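PDB 3RJU: beta-lactamase/D-alanine Carboxypeptidase from Yersinia pestis, which probably hydrolyses beta-lactams or cleaves D-alanyl peptides through an active-site serine, as a putative penicillin-binding protein of the serine beta-lactamase family. Local coordinates for residues A14-F18 with R39-E43; E70-L75 with L182-I187; A91-V97 with W141-K145; H110-T115 with P152-A157. All blocks are in the same frame, centred on the assembly; numbering follows the deposited sequence. Where two conformers were deposited one is given.

Contact 1 of 4, residues A14-F18 with R39-E43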
loop_
_atom_site.group_PDB
_atom_site.type_symbol
_atom_site.label_atom_id
_atom_site.label_comp_id
_atom_site.label_asym_id
_atom_site.label_seq_id
_atom_site.Cartn_x
_atom_site.Cartn_y
_atom_site.Cartn_z
ATOM N N ALA A 14 14.585 -8.996 -14.283
ATOM C CA ALA A 14 13.446 -9.737 -13.724
ATOM C C ALA A 14 13.854 -11.064 -13.077
ATOM O O ALA A 14 13.484 -11.358 -11.936
ATOM C CB ALA A 14 12.370 -9.972 -14.787
ATOM N N GLU A 15 14.614 -11.874 -13.806
ATOM C CA GLU A 15 15.007 -13.160 -13.260
ATOM C C GLU A 15 15.937 -12.990 -12.051
ATOM O O GLU A 15 15.880 -13.770 -11.093
ATOM C CB GLU A 15 15.638 -14.054 -14.332
ATOM C CG GLU A 15 15.514 -15.524 -13.969
ATOM C CD GLU A 15 15.954 -16.447 -15.081
ATOM O OE1 GLU A 15 15.293 -17.492 -15.272
ATOM O OE2 GLU A 15 16.960 -16.131 -15.753
ATOM N N HIS A 16 16.775 -11.957 -12.068
ATOM C CA HIS A 16 17.630 -11.692 -10.907
ATOM C C HIS A 16 16.815 -11.370 -9.660
ATOM O O HIS A 16 17.143 -11.841 -8.571
ATOM C CB HIS A 16 18.611 -10.552 -11.181
ATOM C CG HIS A 16 19.715 -10.923 -12.115
ATOM N ND1 HIS A 16 20.314 -12.161 -12.101
ATOM C CD2 HIS A 16 20.324 -10.218 -13.094
ATOM C CE1 HIS A 16 21.245 -12.205 -13.037
ATOM N NE2 HIS A 16 21.278 -11.035 -13.648
ATOM N N ILE A 17 15.757 -10.565 -9.815
ATOM C CA ILE A 17 14.900 -10.229 -8.692
ATOM C C ILE A 17 14.238 -11.490 -8.152
ATOM O O ILE A 17 14.167 -11.700 -6.933
ATOM C CB ILE A 17 13.839 -9.190 -9.100
ATOM C CG1 ILE A 17 14.523 -7.873 -9.472
ATOM C CG2 ILE A 17 12.807 -8.978 -7.972
ATOM C CD1 ILE A 17 13.619 -6.880 -10.220
ATOM N N PHE A 18 13.772 -12.335 -9.064
ATOM C CA PHE A 18 13.166 -13.608 -8.686
ATOM C C PHE A 18 14.136 -14.471 -7.869
ATOM O O PHE A 18 13.785 -14.968 -6.805
ATOM C CB PHE A 18 12.735 -14.389 -9.938
ATOM C CG PHE A 18 12.256 -15.788 -9.639
ATOM C CD1 PHE A 18 11.135 -16.000 -8.841
ATOM C CD2 PHE A 18 12.925 -16.894 -10.152
ATOM C CE1 PHE A 18 10.698 -17.279 -8.556
ATOM C CE2 PHE A 18 12.490 -18.182 -9.871
ATOM C CZ PHE A 18 11.380 -18.374 -9.074
ATOM N N ARG A 39 6.094 -10.175 -16.332
ATOM C CA ARG A 39 6.903 -11.383 -16.180
ATOM C C ARG A 39 6.386 -12.142 -14.965
ATOM O O ARG A 39 5.972 -11.536 -13.966
ATOM C CB ARG A 39 8.396 -11.055 -15.995
ATOM C CG ARG A 39 9.050 -10.347 -17.176
ATOM C CD ARG A 39 9.069 -11.224 -18.417
ATOM N NE ARG A 39 9.821 -10.599 -19.503
ATOM C CZ ARG A 39 9.263 -10.068 -20.582
ATOM N NH1 ARG A 39 7.946 -10.108 -20.723
ATOM N NH2 ARG A 39 10.023 -9.524 -21.528
ATOM N N SER A 40 6.380 -13.465 -15.069
ATOM C CA SER A 40 5.988 -14.326 -13.969
ATOM C C SER A 40 7.031 -15.425 -13.823
ATOM O O SER A 40 7.532 -15.951 -14.824
ATOM C CB SER A 40 4.628 -14.979 -14.237
ATOM O OG SER A 40 3.623 -14.004 -14.417
ATOM N N PHE A 41 7.351 -15.776 -12.586
ATOM C CA PHE A 41 8.352 -16.799 -12.320
ATOM C C PHE A 41 7.928 -17.691 -11.174
ATOM O O PHE A 41 7.174 -17.272 -10.287
ATOM C CB PHE A 41 9.673 -16.157 -11.903
ATOM C CG PHE A 41 10.236 -15.213 -12.910
ATOM C CD1 PHE A 41 11.041 -15.668 -13.931
ATOM C CD2 PHE A 41 9.989 -13.845 -12.806
ATOM C CE1 PHE A 41 11.570 -14.778 -14.867
ATOM C CE2 PHE A 41 10.514 -12.962 -13.730
ATOM C CZ PHE A 41 11.306 -13.434 -14.761
ATOM N N GLY A 42 8.472 -18.905 -11.156
ATOM C CA GLY A 42 8.289 -19.774 -10.015
ATOM C C GLY A 42 6.933 -20.440 -9.980
ATOM O O GLY A 42 6.375 -20.795 -11.019
ATOM N N GLU A 43 6.403 -20.596 -8.768
ATOM C CA GLU A 43 5.245 -21.451 -8.541
ATOM C C GLU A 43 4.234 -20.748 -7.668
ATOM O O GLU A 43 4.606 -19.952 -6.806
ATOM C CB GLU A 43 5.688 -22.712 -7.803
ATOM C CG GLU A 43 6.859 -23.428 -8.391
ATOM C CD GLU A 43 7.284 -24.563 -7.489
ATOM O OE1 GLU A 43 7.913 -24.316 -6.430
ATOM O OE2 GLU A 43 6.965 -25.703 -7.838
#
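One face of the Phe-18 ring is taken by a single methylene: Phe-41 CB lies over its centre, with CB 3.5 Å from the Phe-18 ring centroid, a CH-pi contact. The Phe-41 ring itself is slid away from that face. The two planes are only 20° from parallel, yet their centroids are 5.4 Å apart and the rings barely overlap. At the edge of the Phe-41 ring, near its plane, sits Ala-14 CB, 3.6 Å from Phe-41 CZ, while the CG methylene of Glu-15 passes CE1 more distantly. With CG anti to the backbone N (chi1 173°), the Phe-18 ring is carried on until CZ comes 3.5 Å from Gly-42 CA. This is the N-terminal helix 6-20 laid against strand 35-42, the edge of the eight-stranded antiparallel sheet in the alpha-beta sandwich; the helix and strand segments run at 36° to each other. Met-26 of the neighbouring strand 25-32 touches both phenylalanines. At the other end of the strand segment, Arg-39 offers its CG to Ala-14 CB at 4.1 Å, and its guanidinium turns to a salt bridge with Asp-11, about one turn before Ala-14 on the helix.

Contact 2 of 4, residues E70-L75 with L182-I187; sequences EIMVKL and LLRDKI
Glu-70 meets Ile-187 with its carboxylate, OE1 lying 3.3 Å from Ile-187 CD1 as the two side chains approach from opposite directions. Although packed against this methyl, the buried carboxylate is well supplied with partners: OE1 receives a hydrogen bond from Trp-239, while OE2 forms salt bridges with Lys-252 and, one turn along its own helix, with Lys-74. These two lysines would be expected to stabilise its negative charge. Next comes Ile-71, a knob in the hole made by Leu-182, Leu-183, Lys-186 and Ile-187. Its branches divide the work. CG2 reaches Leu-182 CD1 at 4.0 Å, CG1 meets Ile-187 CD1, the two side chains crossing at about a right angle, and CD1 pushes furthest, to 3.8 Å from Leu-183 CA. Lys-74, extended beyond CG, uses its ammonium group as a bridge: NZ is 2.8 Å from Glu-70 OE2, which it meets on the anti side, and 2.9 Å from Lys-186 O, which it approaches 22° out of the carbonyl plane. A single nitrogen thus links a side chain of one helix to a main-chain carbonyl of the other, at the wider pi-type turn of residues 183-187. Leu-75 closes the row, CD1 against Leu-182 CD1 and CD2 4.1 Å from Lys-186 CE. The Lys-186 chain bends at chi2 (-56°), and its ammonium group pairs with Asp-78. The helix segments cross at 65°, in knob-into-hole packing within the helical region of the beta-lactamase fold, on helix 64-77, at whose start the probable SxxK motif lies.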
loop_
_atom_site.group_PDB
_atom_site.type_symbol
_atom_site.label_atom_id
_atom_site.label_comp_id
_atom_site.label_asym_id
_atom_site.label_seq_id
_atom_site.Cartn_x
_atom_site.Cartn_y
_atom_site.Cartn_z
ATOM N N GLU A 70 -6.064 7.249 -1.249
ATOM C CA GLU A 70 -6.787 7.599 -2.472
ATOM C C GLU A 70 -8.246 7.942 -2.166
ATOM O O GLU A 70 -8.777 8.960 -2.619
ATOM C CB GLU A 70 -6.753 6.446 -3.494
ATOM C CG GLU A 70 -7.667 6.729 -4.706
ATOM C CD GLU A 70 -7.540 5.755 -5.852
ATOM O OE1 GLU A 70 -6.932 4.720 -5.664
ATOM O OE2 GLU A 70 -8.100 6.027 -6.948
ATOM N N ILE A 71 -8.898 7.077 -1.400
ATOM C CA ILE A 71 -10.276 7.311 -0.992
ATOM C C ILE A 71 -10.415 8.594 -0.177
ATOM O O ILE A 71 -11.345 9.377 -0.410
ATOM C CB ILE A 71 -10.856 6.083 -0.261
ATOM C CG1 ILE A 71 -10.982 4.927 -1.264
ATOM C CG2 ILE A 71 -12.220 6.399 0.388
ATOM C CD1 ILE A 71 -11.300 3.592 -0.630
HETATM N N MSE A 72 -9.500 8.829 0.759
HETATM C CA MSE A 72 -9.527 10.076 1.519
HETATM C C MSE A 72 -9.436 11.289 0.581
HETATM O O MSE A 72 -10.203 12.243 0.700
HETATM C CB MSE A 72 -8.395 10.122 2.540
HETATM C CG MSE A 72 -8.392 11.400 3.377
HETATM SE SE MSE A 72 -6.810 11.514 4.511
HETATM C CE MSE A 72 -5.463 11.562 3.096
ATOM N N VAL A 73 -8.503 11.249 -0.364
ATOM C CA VAL A 73 -8.323 12.363 -1.293
ATOM C C VAL A 73 -9.575 12.562 -2.163
ATOM O O VAL A 73 -10.022 13.698 -2.388
ATOM C CB VAL A 73 -7.051 12.151 -2.144
ATOM C CG1 VAL A 73 -7.018 13.067 -3.356
ATOM C CG2 VAL A 73 -5.813 12.338 -1.272
ATOM N N LYS A 74 -10.160 11.468 -2.642
ATOM C CA LYS A 74 -11.370 11.588 -3.438
ATOM C C LYS A 74 -12.540 12.141 -2.627
ATOM O O LYS A 74 -13.254 13.047 -3.094
ATOM C CB LYS A 74 -11.715 10.263 -4.110
ATOM C CG LYS A 74 -10.724 9.938 -5.220
ATOM C CD LYS A 74 -10.972 8.597 -5.826
ATOM C CE LYS A 74 -10.304 8.515 -7.191
ATOM N NZ LYS A 74 -10.493 7.161 -7.747
ATOM N N LEU A 75 -12.708 11.659 -1.395
ATOM C CA LEU A 75 -13.774 12.190 -0.538
ATOM C C LEU A 75 -13.542 13.663 -0.178
ATOM O O LEU A 75 -14.497 14.428 -0.015
ATOM C CB LEU A 75 -13.933 11.346 0.737
ATOM C CG LEU A 75 -14.523 9.950 0.532
ATOM C CD1 LEU A 75 -14.557 9.209 1.874
ATOM C CD2 LEU A 75 -15.909 10.009 -0.080
ATOM N N LEU A 182 -17.002 1.844 -0.314
ATOM C CA LEU A 182 -16.125 2.900 -0.800
ATOM C C LEU A 182 -15.037 2.367 -1.724
ATOM O O LEU A 182 -14.776 2.955 -2.778
ATOM C CB LEU A 182 -15.461 3.657 0.350
ATOM C CG LEU A 182 -16.303 4.685 1.080
ATOM C CD1 LEU A 182 -15.525 5.237 2.282
ATOM C CD2 LEU A 182 -16.686 5.797 0.117
ATOM N N LEU A 183 -14.382 1.281 -1.312
ATOM C CA LEU A 183 -13.313 0.671 -2.116
ATOM C C LEU A 183 -13.867 0.301 -3.495
ATOM O O LEU A 183 -13.244 0.569 -4.524
ATOM C CB LEU A 183 -12.758 -0.565 -1.401
ATOM C CG LEU A 183 -11.715 -1.417 -2.118
ATOM C CD1 LEU A 183 -10.502 -0.561 -2.472
ATOM C CD2 LEU A 183 -11.328 -2.591 -1.225
ATOM N N ARG A 184 -15.056 -0.306 -3.503
ATOM C CA ARG A 184 -15.708 -0.691 -4.742
ATOM C C ARG A 184 -16.086 0.548 -5.561
ATOM O O ARG A 184 -15.725 0.667 -6.729
ATOM C CB ARG A 184 -16.952 -1.526 -4.418
ATOM C CG ARG A 184 -17.732 -2.014 -5.626
ATOM C CD ARG A 184 -19.121 -2.472 -5.208
ATOM N NE ARG A 184 -19.896 -1.352 -4.663
ATOM C CZ ARG A 184 -21.010 -1.474 -3.951
ATOM N NH1 ARG A 184 -21.500 -2.673 -3.667
ATOM N NH2 ARG A 184 -21.630 -0.390 -3.510
ATOM N N ASP A 185 -16.789 1.492 -4.937
ATOM C CA ASP A 185 -17.346 2.634 -5.679
ATOM C C ASP A 185 -16.307 3.652 -6.150
ATOM O O ASP A 185 -16.450 4.240 -7.245
ATOM C CB ASP A 185 -18.431 3.349 -4.857
ATOM C CG ASP A 185 -19.614 2.453 -4.546
ATOM O OD1 ASP A 185 -19.736 1.378 -5.174
ATOM O OD2 ASP A 185 -20.425 2.830 -3.670
ATOM N N LYS A 186 -15.284 3.881 -5.329
ATOM C CA LYS A 186 -14.264 4.877 -5.658
ATOM C C LYS A 186 -13.082 4.323 -6.447
ATOM O O LYS A 186 -12.415 5.068 -7.154
ATOM C CB LYS A 186 -13.738 5.573 -4.392
ATOM C CG LYS A 186 -14.733 6.513 -3.715
ATOM C CD LYS A 186 -15.213 7.555 -4.689
ATOM C CE LYS A 186 -15.681 8.817 -3.981
ATOM N NZ LYS A 186 -16.138 9.824 -4.977
ATOM N N ILE A 187 -12.812 3.024 -6.311
ATOM C CA ILE A 187 -11.608 2.464 -6.912
ATOM C C ILE A 187 -11.843 1.285 -7.856
ATOM O O ILE A 187 -11.565 1.370 -9.062
ATOM C CB ILE A 187 -10.580 2.040 -5.846
ATOM C CG1 ILE A 187 -10.166 3.249 -5.011
ATOM C CG2 ILE A 187 -9.353 1.427 -6.524
ATOM C CD1 ILE A 187 -9.114 2.941 -3.927
#

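Contact 3 of 4, residues A91-V97 with W141-K145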
loop_
_atom_site.group_PDB
_atom_site.type_symbol
_atom_site.label_atom_id
_atom_site.label_comp_id
_atom_site.label_asym_id
_atom_site.label_seq_id
_atom_site.Cartn_x
_atom_site.Cartn_y
_atom_site.Cartn_z
ATOM N N ALA A 91 -15.939 10.044 15.118
ATOM C CA ALA A 91 -16.000 9.063 16.196
ATOM C C ALA A 91 -17.443 8.655 16.429
ATOM O O ALA A 91 -18.345 9.468 16.267
ATOM C CB ALA A 91 -15.407 9.637 17.478
ATOM N N PRO A 92 -17.665 7.392 16.817
ATOM C CA PRO A 92 -19.031 6.964 17.130
ATOM C C PRO A 92 -19.639 7.877 18.181
ATOM O O PRO A 92 -18.913 8.536 18.923
ATOM C CB PRO A 92 -18.843 5.564 17.714
ATOM C CG PRO A 92 -17.515 5.100 17.217
ATOM C CD PRO A 92 -16.670 6.325 17.022
ATOM N N LYS A 93 -20.965 7.913 18.237
ATOM C CA LYS A 93 -21.675 8.715 19.220
ATOM C C LYS A 93 -21.098 8.535 20.625
ATOM O O LYS A 93 -21.038 7.420 21.147
ATOM C CB LYS A 93 -23.161 8.344 19.220
ATOM C CG LYS A 93 -23.415 6.837 19.276
ATOM C CD LYS A 93 -24.411 6.453 20.373
ATOM C CE LYS A 93 -25.742 5.987 19.788
ATOM N NZ LYS A 93 -26.482 5.092 20.728
ATOM N N GLY A 94 -20.663 9.640 21.223
ATOM C CA GLY A 94 -20.271 9.653 22.621
ATOM C C GLY A 94 -18.946 9.014 23.002
ATOM O O GLY A 94 -18.612 8.961 24.188
ATOM N N VAL A 95 -18.183 8.527 22.028
ATOM C CA VAL A 95 -16.882 7.950 22.357
ATOM C C VAL A 95 -15.749 8.961 22.195
ATOM O O VAL A 95 -15.684 9.703 21.216
ATOM C CB VAL A 95 -16.587 6.629 21.594
ATOM C CG1 VAL A 95 -17.777 6.224 20.752
ATOM C CG2 VAL A 95 -15.319 6.740 20.760
ATOM N N ASN A 96 -14.874 8.980 23.188
ATOM C CA ASN A 96 -13.763 9.913 23.256
ATOM C C ASN A 96 -12.637 9.504 22.318
ATOM O O ASN A 96 -12.328 8.317 22.190
ATOM C CB ASN A 96 -13.251 9.975 24.701
ATOM C CG ASN A 96 -11.967 10.767 24.836
ATOM O OD1 ASN A 96 -11.953 11.990 24.656
ATOM N ND2 ASN A 96 -10.877 10.077 25.172
ATOM N N VAL A 97 -12.052 10.479 21.632
ATOM C CA VAL A 97 -10.811 10.247 20.911
ATOM C C VAL A 97 -9.745 11.064 21.613
ATOM O O VAL A 97 -9.829 12.292 21.668
ATOM C CB VAL A 97 -10.890 10.666 19.438
ATOM C CG1 VAL A 97 -9.510 10.540 18.789
ATOM C CG2 VAL A 97 -11.921 9.813 18.704
ATOM N N TRP A 141 -12.044 0.948 18.428
ATOM C CA TRP A 141 -12.708 2.074 19.063
ATOM C C TRP A 141 -12.893 1.873 20.563
ATOM O O TRP A 141 -12.851 2.837 21.319
ATOM C CB TRP A 141 -13.997 2.446 18.322
ATOM C CG TRP A 141 -13.630 3.051 17.021
ATOM C CD1 TRP A 141 -13.369 2.390 15.846
ATOM C CD2 TRP A 141 -13.394 4.445 16.757
ATOM N NE1 TRP A 141 -13.006 3.288 14.871
ATOM C CE2 TRP A 141 -13.007 4.552 15.402
ATOM C CE3 TRP A 141 -13.462 5.607 17.537
ATOM C CZ2 TRP A 141 -12.722 5.781 14.798
ATOM C CZ3 TRP A 141 -13.175 6.829 16.937
ATOM C CH2 TRP A 141 -12.793 6.904 15.587
ATOM N N GLN A 142 -13.040 0.619 20.990
ATOM C CA GLN A 142 -13.070 0.301 22.410
ATOM C C GLN A 142 -11.716 0.634 23.061
ATOM O O GLN A 142 -11.668 1.197 24.152
ATOM C CB GLN A 142 -13.459 -1.166 22.623
ATOM C CG GLN A 142 -13.636 -1.569 24.072
ATOM C CD GLN A 142 -14.700 -0.745 24.791
ATOM O OE1 GLN A 142 -15.738 -0.392 24.214
ATOM N NE2 GLN A 142 -14.437 -0.422 26.060
ATOM N N TRP A 143 -10.623 0.318 22.372
ATOM C CA TRP A 143 -9.287 0.655 22.857
ATOM C C TRP A 143 -9.039 2.159 22.816
ATOM O O TRP A 143 -8.504 2.729 23.755
ATOM C CB TRP A 143 -8.207 -0.054 22.024
ATOM C CG TRP A 143 -6.811 0.365 22.396
ATOM C CD1 TRP A 143 -6.029 -0.173 23.391
ATOM C CD2 TRP A 143 -6.030 1.414 21.796
ATOM N NE1 TRP A 143 -4.809 0.480 23.442
ATOM C CE2 TRP A 143 -4.785 1.453 22.474
ATOM C CE3 TRP A 143 -6.259 2.318 20.749
ATOM C CZ2 TRP A 143 -3.783 2.366 22.149
ATOM C CZ3 TRP A 143 -5.251 3.233 20.425
ATOM C CH2 TRP A 143 -4.026 3.239 21.119
ATOM N N LEU A 144 -9.420 2.802 21.721
ATOM C CA LEU A 144 -9.059 4.202 21.509
ATOM C C LEU A 144 -9.667 5.091 22.602
ATOM O O LEU A 144 -9.040 6.040 23.092
ATOM C CB LEU A 144 -9.501 4.647 20.105
ATOM C CG LEU A 144 -9.075 6.038 19.647
ATOM C CD1 LEU A 144 -7.553 6.165 19.586
ATOM C CD2 LEU A 144 -9.707 6.348 18.305
ATOM N N LYS A 145 -10.878 4.759 23.020
ATOM C CA LYS A 145 -11.597 5.654 23.906
ATOM C C LYS A 145 -10.943 5.758 25.286
ATOM O O LYS A 145 -11.154 6.730 26.002
ATOM C CB LYS A 145 -13.068 5.254 24.004
ATOM C CG LYS A 145 -13.330 3.994 24.783
ATOM C CD LYS A 145 -14.812 3.691 24.751
ATOM C CE LYS A 145 -15.147 2.492 25.605
ATOM N NZ LYS A 145 -16.603 2.167 25.510
#
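Pro-92 and Leu-144 sandwich the Trp-141 indole: Pro-92 CD stands over the six-membered ring from one side, 3.7 Å from its centroid and offset toward the rim, with its closest approach, 3.3 Å, to CE3; Leu-144 CD2, from the next turn of the same helix as the tryptophan, lies over the opposite face. Two valine methyls meet the edge near the ring plane: Val-97 CG2 is 3.7 Å from Trp-141 CZ3, and Val-95 CG2 is a little farther from CE3. Ala-91 CB also reaches CZ3, at 3.6 Å. The indole's polar edge is served elsewhere, NE1 donating to Asp-169 of helix 162-175, which, with the packing on both faces, would restrain the ring's rotation. Toward solvent, the contact thins out to Asn-96 and Lys-145. Their one hydrogen bond, from Asn-96 ND2 to Lys-145 O, is weak at 3.5 Å, though nearly straight at 171°. Asn-96 O has no hydrogen-bond partner in the model; the CA-H of Lys-145 points at it, with CA at 3.3 Å. The lysine's CG sits between backbone N and carbonyl carbon (chi1 72°), which sends the extended chain back to Gln-142 OE1, which NZ reaches by a hydrogen bond. A tryptophan clamped by a proline and aliphatic side chains thus seats the loop between helices 64-77 and 108-113, folded into a type II beta turn at Pro-92 to Val-95, against helix 137-144 at the outer end of the helical region.

Contact 4 of 4, residues H110-T115 with P152-A157; sequences HLASHT and PPGVKA
Backbone meets backbone where the Schellman motif ending helix 108-113 adjoins the type II turn Pro-152 to Val-155: Gly-154 N donates to Thr-115 O at 2.9 Å, with an angle of 165° at the hydrogen. Three CA-H...O contacts extend this seam, among them Ala-157 CA to His-114 O at 3.2 Å and Thr-115 CA to Lys-156 O at 3.3 Å. A water bonded to Thr-115 O, Pro-152 O and Lys-156 N links the two segments beside the Gly-154 bond. The imidazole of His-110 then lies flat against the turn. Pro-153 CB sits above the middle of the ring, 3.5 Å from its centroid and only 7° off the normal, a clear CH-pi contact, while ND1 accepts from the backbone N of Arg-107 and so holds the ring's rotation. His-114, with the positive phi of the Schellman motif, turns its ring away from the turn and toward the probable active site of this serine beta-lactamase-type fold: it stacks on Tyr-159 and touches Lys-65, both part of the likely SxxK arrangement, and its ND1 is hydrogen-bonded to Ser-160 N. Its backbone is hydrogen-bonded to Ala-158 of the strand, and its side chain probably packs as second shell to that site. The two branches of Thr-115 go different ways. Its OG1, placed between backbone N and carbonyl carbon (chi1 56°), donates to Ser-113 OG at 2.9 Å and comes in plane to the edge of the His-110 imidazole, whereas CG2 turns to Ala-157 CB at 4.3 Å.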
loop_
_atom_site.group_PDB
_atom_site.type_symbol
_atom_site.label_atom_id
_atom_site.label_comp_id
_atom_site.label_asym_id
_atom_site.label_seq_id
_atom_site.Cartn_x
_atom_site.Cartn_y
_atom_site.Cartn_z
ATOM N N HIS A 110 -2.707 13.294 9.640
ATOM C CA HIS A 110 -1.720 12.661 10.513
ATOM C C HIS A 110 -1.807 11.142 10.407
ATOM O O HIS A 110 -0.787 10.455 10.414
ATOM C CB HIS A 110 -1.886 13.097 11.975
ATOM C CG HIS A 110 -1.713 14.568 12.186
ATOM N ND1 HIS A 110 -2.697 15.362 12.741
ATOM C CD2 HIS A 110 -0.670 15.390 11.909
ATOM C CE1 HIS A 110 -2.262 16.612 12.808
ATOM N NE2 HIS A 110 -1.041 16.659 12.294
ATOM N N LEU A 111 -3.025 10.611 10.343
ATOM C CA LEU A 111 -3.172 9.166 10.192
ATOM C C LEU A 111 -2.531 8.728 8.877
ATOM O O LEU A 111 -1.856 7.694 8.823
ATOM C CB LEU A 111 -4.653 8.770 10.202
ATOM C CG LEU A 111 -5.453 9.189 11.442
ATOM C CD1 LEU A 111 -6.938 8.895 11.187
ATOM C CD2 LEU A 111 -4.963 8.478 12.689
ATOM N N ALA A 112 -2.753 9.494 7.808
ATOM C CA ALA A 112 -2.274 9.089 6.481
ATOM C C ALA A 112 -0.759 9.194 6.307
ATOM O O ALA A 112 -0.156 8.482 5.495
ATOM C CB ALA A 112 -2.985 9.896 5.381
ATOM N N SER A 113 -0.147 10.109 7.049
ATOM C CA SER A 113 1.290 10.367 6.950
ATOM C C SER A 113 2.120 9.743 8.103
ATOM O O SER A 113 3.322 10.007 8.219
ATOM C CB SER A 113 1.555 11.877 6.911
ATOM O OG SER A 113 1.068 12.514 8.096
ATOM N N HIS A 114 1.487 8.933 8.949
ATOM C CA HIS A 114 2.179 8.241 10.050
ATOM C C HIS A 114 2.684 9.175 11.154
ATOM O O HIS A 114 3.627 8.843 11.900
ATOM C CB HIS A 114 3.331 7.348 9.535
ATOM C CG HIS A 114 2.892 6.363 8.502
ATOM N ND1 HIS A 114 2.071 5.284 8.784
ATOM C CD2 HIS A 114 3.133 6.319 7.173
ATOM C CE1 HIS A 114 1.837 4.614 7.667
ATOM N NE2 HIS A 114 2.468 5.223 6.677
ATOM N N THR A 115 2.051 10.341 11.263
ATOM C CA THR A 115 2.506 11.335 12.234
ATOM C C THR A 115 1.518 11.570 13.388
ATOM O O THR A 115 1.606 12.579 14.105
ATOM C CB THR A 115 2.835 12.679 11.551
ATOM O OG1 THR A 115 1.686 13.140 10.832
ATOM C CG2 THR A 115 4.033 12.502 10.598
ATOM N N PRO A 152 2.838 14.967 20.520
ATOM C CA PRO A 152 1.986 15.813 19.675
ATOM C C PRO A 152 1.977 15.337 18.223
ATOM O O PRO A 152 2.943 14.733 17.765
ATOM C CB PRO A 152 2.635 17.190 19.765
ATOM C CG PRO A 152 4.001 16.970 20.311
ATOM C CD PRO A 152 4.020 15.670 21.040
ATOM N N PRO A 153 0.910 15.647 17.488
ATOM C CA PRO A 153 0.851 15.215 16.085
ATOM C C PRO A 153 1.797 16.028 15.179
ATOM O O PRO A 153 2.114 17.185 15.462
ATOM C CB PRO A 153 -0.619 15.442 15.716
ATOM C CG PRO A 153 -1.029 16.630 16.589
ATOM C CD PRO A 153 -0.246 16.477 17.888
ATOM N N GLY A 154 2.248 15.413 14.091
ATOM C CA GLY A 154 3.101 16.098 13.141
ATOM C C GLY A 154 4.536 16.303 13.587
ATOM O O GLY A 154 5.257 17.125 13.008
ATOM N N VAL A 155 4.955 15.561 14.610
ATOM C CA VAL A 155 6.287 15.726 15.179
ATOM C C VAL A 155 7.196 14.539 14.901
ATOM O O VAL A 155 8.377 14.712 14.592
ATOM C CB VAL A 155 6.189 15.994 16.694
ATOM C CG1 VAL A 155 7.552 15.906 17.389
ATOM C CG2 VAL A 155 5.566 17.374 16.921
ATOM N N LYS A 156 6.639 13.338 15.017
ATOM C CA LYS A 156 7.380 12.109 14.743
ATOM C C LYS A 156 6.606 11.248 13.750
ATOM O O LYS A 156 5.372 11.148 13.829
ATOM C CB LYS A 156 7.588 11.301 16.033
ATOM C CG LYS A 156 8.509 11.938 17.057
ATOM C CD LYS A 156 8.674 11.052 18.276
ATOM C CE LYS A 156 9.532 11.725 19.334
ATOM N NZ LYS A 156 9.761 10.778 20.468
ATOM N N ALA A 157 7.315 10.641 12.801
ATOM C CA ALA A 157 6.698 9.607 11.978
ATOM C C ALA A 157 6.955 8.271 12.644
ATOM O O ALA A 157 8.083 7.976 13.017
ATOM C CB ALA A 157 7.267 9.598 10.572
HETATM O O HOH W 1 3.894 13.130 15.874
#

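Place in the fold sets the chemistry of these contacts. Contact 2 is the buried one, two helices joined by aliphatic packing with paired charges alongside. Contact 1, at the surface on the opposite side of the chain's centre, joins helix to sheet edge through aromatic and apolar groups. Contacts 3 and 4 are partly buried on one side of the molecule, their nearest atoms about 7 Å apart; the former relies on an indole, the latter on one backbone hydrogen bond, CA-H...O contacts, a water and a histidine against a proline. Contacts 2 and 4 touch, CE of Met-72, a selenomethionine, packing on Ala-112 CB at 3.8 Å, joining helices 64-77 and 108-113 near the probable catalytic site.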